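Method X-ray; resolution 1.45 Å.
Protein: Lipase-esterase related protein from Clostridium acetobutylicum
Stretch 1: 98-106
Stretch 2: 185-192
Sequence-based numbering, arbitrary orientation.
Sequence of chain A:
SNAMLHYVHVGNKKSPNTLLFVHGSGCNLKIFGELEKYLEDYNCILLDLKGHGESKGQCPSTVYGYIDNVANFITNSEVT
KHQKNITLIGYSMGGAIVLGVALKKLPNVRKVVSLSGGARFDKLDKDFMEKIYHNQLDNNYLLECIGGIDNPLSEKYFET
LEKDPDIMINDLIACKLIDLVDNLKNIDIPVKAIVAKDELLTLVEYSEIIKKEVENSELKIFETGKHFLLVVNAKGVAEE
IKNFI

Stretch 1 98-106: VLGVALKKL
Stretch 2 (185-192) KNIDIPVK

What holds the charged edge of this contact? The ammonium of K105 forms a salt bridge with the carboxylate of D188, NZ donating to OD2 at 2.8 Å. The lysine gets there by a bent route, chi1 to chi4 m, m, t, p (-48°, -52°, -169°, 64°); its CA-to-CB bond points sideways, but the end of the side chain comes nearer. D188 meets it with chi1 m and chi2 -41°. Along the way K105 CE passes 3.3 Å from N186 O.

How does water extend this bonding? One water accepts from K105 NZ at 2.8 Å and donates to N186 O at 3.0 Å. A second links the backbones, which share no direct hydrogen bond, donating to A102 O at 2.9 Å and accepting from D188 N at 2.9 Å.

What backbone shapes set the register? Residues 98-102 are helical, with A102 N bonded to V98 O at 2.9 Å. A type I turn from A102 to K105 follows, closed by K105 N to A102 O at 3.1 Å; K105 then leaves helical geometry with positive phi (60/45). In the second stretch, I187 (-77/125) and D188 (-89/-21) lie in an irregular segment leading to the strand at V191 and K192. The CA atoms of L103 and I187 approach to 5.7 Å, those of K105 and D188 to 7.9 Å.

Which side chains fill the apolar interior? I187 (m, t) is central: its CG1 lies 3.6 Å from L103 CD2, its CG2 4.1 Å from A102 CB, and its CD1 4.0 Å from L99 CD2. Both leucines are m, t. The A102 CA-to-CB bond points toward the other stretch, CB also 4.1 Å from CD1 of I189 (p, t), while L99 CD2 reaches V191 CG1 (chi1 t) at 3.8 Å. These contacts bury hydrocarbon, contributing to the 369 Å² covered in total.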

# COMPACT_ATOMS: atom_id res chain seq x y z
N VAL A 98 0.56 -3.67 -5.46
CA VAL A 98 1.91 -3.62 -6.04
C VAL A 98 2.42 -5.02 -6.37
O VAL A 98 3.19 -5.19 -7.33
CB VAL A 98 2.93 -2.77 -5.24
CG1 VAL A 98 2.42 -1.33 -5.16
CG2 VAL A 98 3.15 -3.36 -3.82
N LEU A 99 2.00 -6.03 -5.60
CA LEU A 99 2.30 -7.41 -5.99
C LEU A 99 1.63 -7.74 -7.33
O LEU A 99 2.23 -8.38 -8.22
CB LEU A 99 1.84 -8.36 -4.88
CG LEU A 99 2.63 -8.22 -3.56
CD1 LEU A 99 1.90 -8.98 -2.44
CD2 LEU A 99 4.08 -8.72 -3.73
N GLY A 100 0.38 -7.30 -7.50
CA GLY A 100 -0.31 -7.53 -8.78
C GLY A 100 0.38 -6.82 -9.94
O GLY A 100 0.46 -7.34 -11.06
N VAL A 101 0.87 -5.61 -9.69
CA VAL A 101 1.61 -4.86 -10.73
C VAL A 101 2.92 -5.56 -11.09
O VAL A 101 3.29 -5.62 -12.28
CB VAL A 101 1.84 -3.38 -10.33
CG1 VAL A 101 2.65 -2.67 -11.42
CG2 VAL A 101 0.49 -2.71 -10.17
N ALA A 102 3.60 -6.10 -10.09
CA ALA A 102 4.82 -6.86 -10.37
C ALA A 102 4.52 -7.97 -11.38
O ALA A 102 5.32 -8.25 -12.28
CB ALA A 102 5.37 -7.46 -9.08
N LEU A 103 3.34 -8.60 -11.26
CA LEU A 103 2.96 -9.71 -12.16
C LEU A 103 2.66 -9.25 -13.59
O LEU A 103 2.60 -10.09 -14.50
CB LEU A 103 1.76 -10.46 -11.58
CG LEU A 103 2.14 -11.26 -10.34
CD1 LEU A 103 0.93 -11.65 -9.51
CD2 LEU A 103 2.93 -12.52 -10.78
N LYS A 104 2.50 -7.94 -13.81
CA LYS A 104 2.32 -7.41 -15.16
C LYS A 104 3.65 -7.34 -15.92
O LYS A 104 3.64 -7.11 -17.13
CB LYS A 104 1.69 -6.01 -15.12
CG LYS A 104 0.27 -5.95 -14.53
CD LYS A 104 -0.76 -6.49 -15.48
CE LYS A 104 -2.17 -6.19 -15.00
NZ LYS A 104 -3.15 -6.20 -16.12
N LYS A 105 4.77 -7.46 -15.19
CA LYS A 105 6.11 -7.54 -15.81
C LYS A 105 6.40 -6.27 -16.63
O LYS A 105 6.90 -6.34 -17.78
CB LYS A 105 6.24 -8.78 -16.72
CG LYS A 105 5.78 -10.10 -16.12
CD LYS A 105 6.42 -10.35 -14.79
CE LYS A 105 6.18 -11.79 -14.30
NZ LYS A 105 6.82 -12.80 -15.20
N LEU A 106 6.09 -5.11 -16.05
CA LEU A 106 6.40 -3.83 -16.71
C LEU A 106 7.91 -3.63 -16.74
O LEU A 106 8.58 -3.93 -15.76
CB LEU A 106 5.71 -2.67 -15.97
CG LEU A 106 4.19 -2.82 -15.84
CD1 LEU A 106 3.61 -1.60 -15.09
CD2 LEU A 106 3.56 -2.98 -17.23
N LYS A 185 4.75 -16.90 -6.94
CA LYS A 185 5.92 -17.61 -7.47
C LYS A 185 6.34 -17.13 -8.85
O LYS A 185 7.47 -17.42 -9.28
CB LYS A 185 5.65 -19.11 -7.53
CG LYS A 185 4.54 -19.53 -8.49
CD LYS A 185 4.67 -21.02 -8.83
CE LYS A 185 4.01 -21.31 -10.16
NZ LYS A 185 4.38 -22.66 -10.69
N ASN A 186 5.45 -16.41 -9.53
CA ASN A 186 5.73 -15.92 -10.88
C ASN A 186 6.36 -14.53 -10.91
O ASN A 186 6.66 -14.02 -11.97
CB ASN A 186 4.43 -15.94 -11.71
CG ASN A 186 3.88 -17.35 -11.89
OD1 ASN A 186 2.68 -17.59 -11.71
ND2 ASN A 186 4.75 -18.28 -12.23
N ILE A 187 6.55 -13.92 -9.74
CA ILE A 187 7.19 -12.61 -9.69
C ILE A 187 8.69 -12.79 -9.87
O ILE A 187 9.33 -13.51 -9.09
CB ILE A 187 6.87 -11.88 -8.37
CG1 ILE A 187 5.38 -11.49 -8.34
CG2 ILE A 187 7.77 -10.64 -8.24
CD1 ILE A 187 4.88 -10.94 -6.99
N ASP A 188 9.24 -12.08 -10.86
CA ASP A 188 10.65 -12.21 -11.28
C ASP A 188 11.62 -11.27 -10.53
O ASP A 188 12.83 -11.47 -10.54
CB ASP A 188 10.81 -11.88 -12.79
CG ASP A 188 10.06 -12.85 -13.71
OD1 ASP A 188 10.07 -14.08 -13.47
OD2 ASP A 188 9.51 -12.35 -14.73
N ILE A 189 11.07 -10.21 -9.96
CA ILE A 189 11.87 -9.14 -9.34
C ILE A 189 11.88 -9.28 -7.83
O ILE A 189 11.08 -10.04 -7.27
CB ILE A 189 11.30 -7.75 -9.73
CG1 ILE A 189 9.82 -7.65 -9.37
CG2 ILE A 189 11.57 -7.46 -11.25
CD1 ILE A 189 9.25 -6.25 -9.63
N PRO A 190 12.81 -8.58 -7.15
CA PRO A 190 12.87 -8.65 -5.67
C PRO A 190 11.64 -8.02 -5.00
O PRO A 190 11.12 -6.98 -5.43
CB PRO A 190 14.15 -7.89 -5.31
CG PRO A 190 14.97 -7.83 -6.64
CD PRO A 190 13.91 -7.76 -7.72
N VAL A 191 11.17 -8.68 -3.94
CA VAL A 191 10.02 -8.21 -3.17
C VAL A 191 10.40 -8.19 -1.71
O VAL A 191 11.00 -9.16 -1.22
CB VAL A 191 8.82 -9.18 -3.34
CG1 VAL A 191 7.67 -8.81 -2.40
CG2 VAL A 191 8.31 -9.16 -4.77
N LYS A 192 10.09 -7.10 -1.02
CA LYS A 192 10.31 -7.07 0.44
C LYS A 192 8.99 -6.80 1.14
O LYS A 192 8.25 -5.92 0.72
CB LYS A 192 11.31 -5.98 0.88
CG LYS A 192 11.54 -5.90 2.37
CD LYS A 192 12.78 -5.11 2.70
CE LYS A 192 13.04 -5.19 4.19
NZ LYS A 192 14.30 -4.47 4.56
O HOH W 1 7.81 -9.73 -11.92
O HOH W 2 6.45 -15.49 -14.62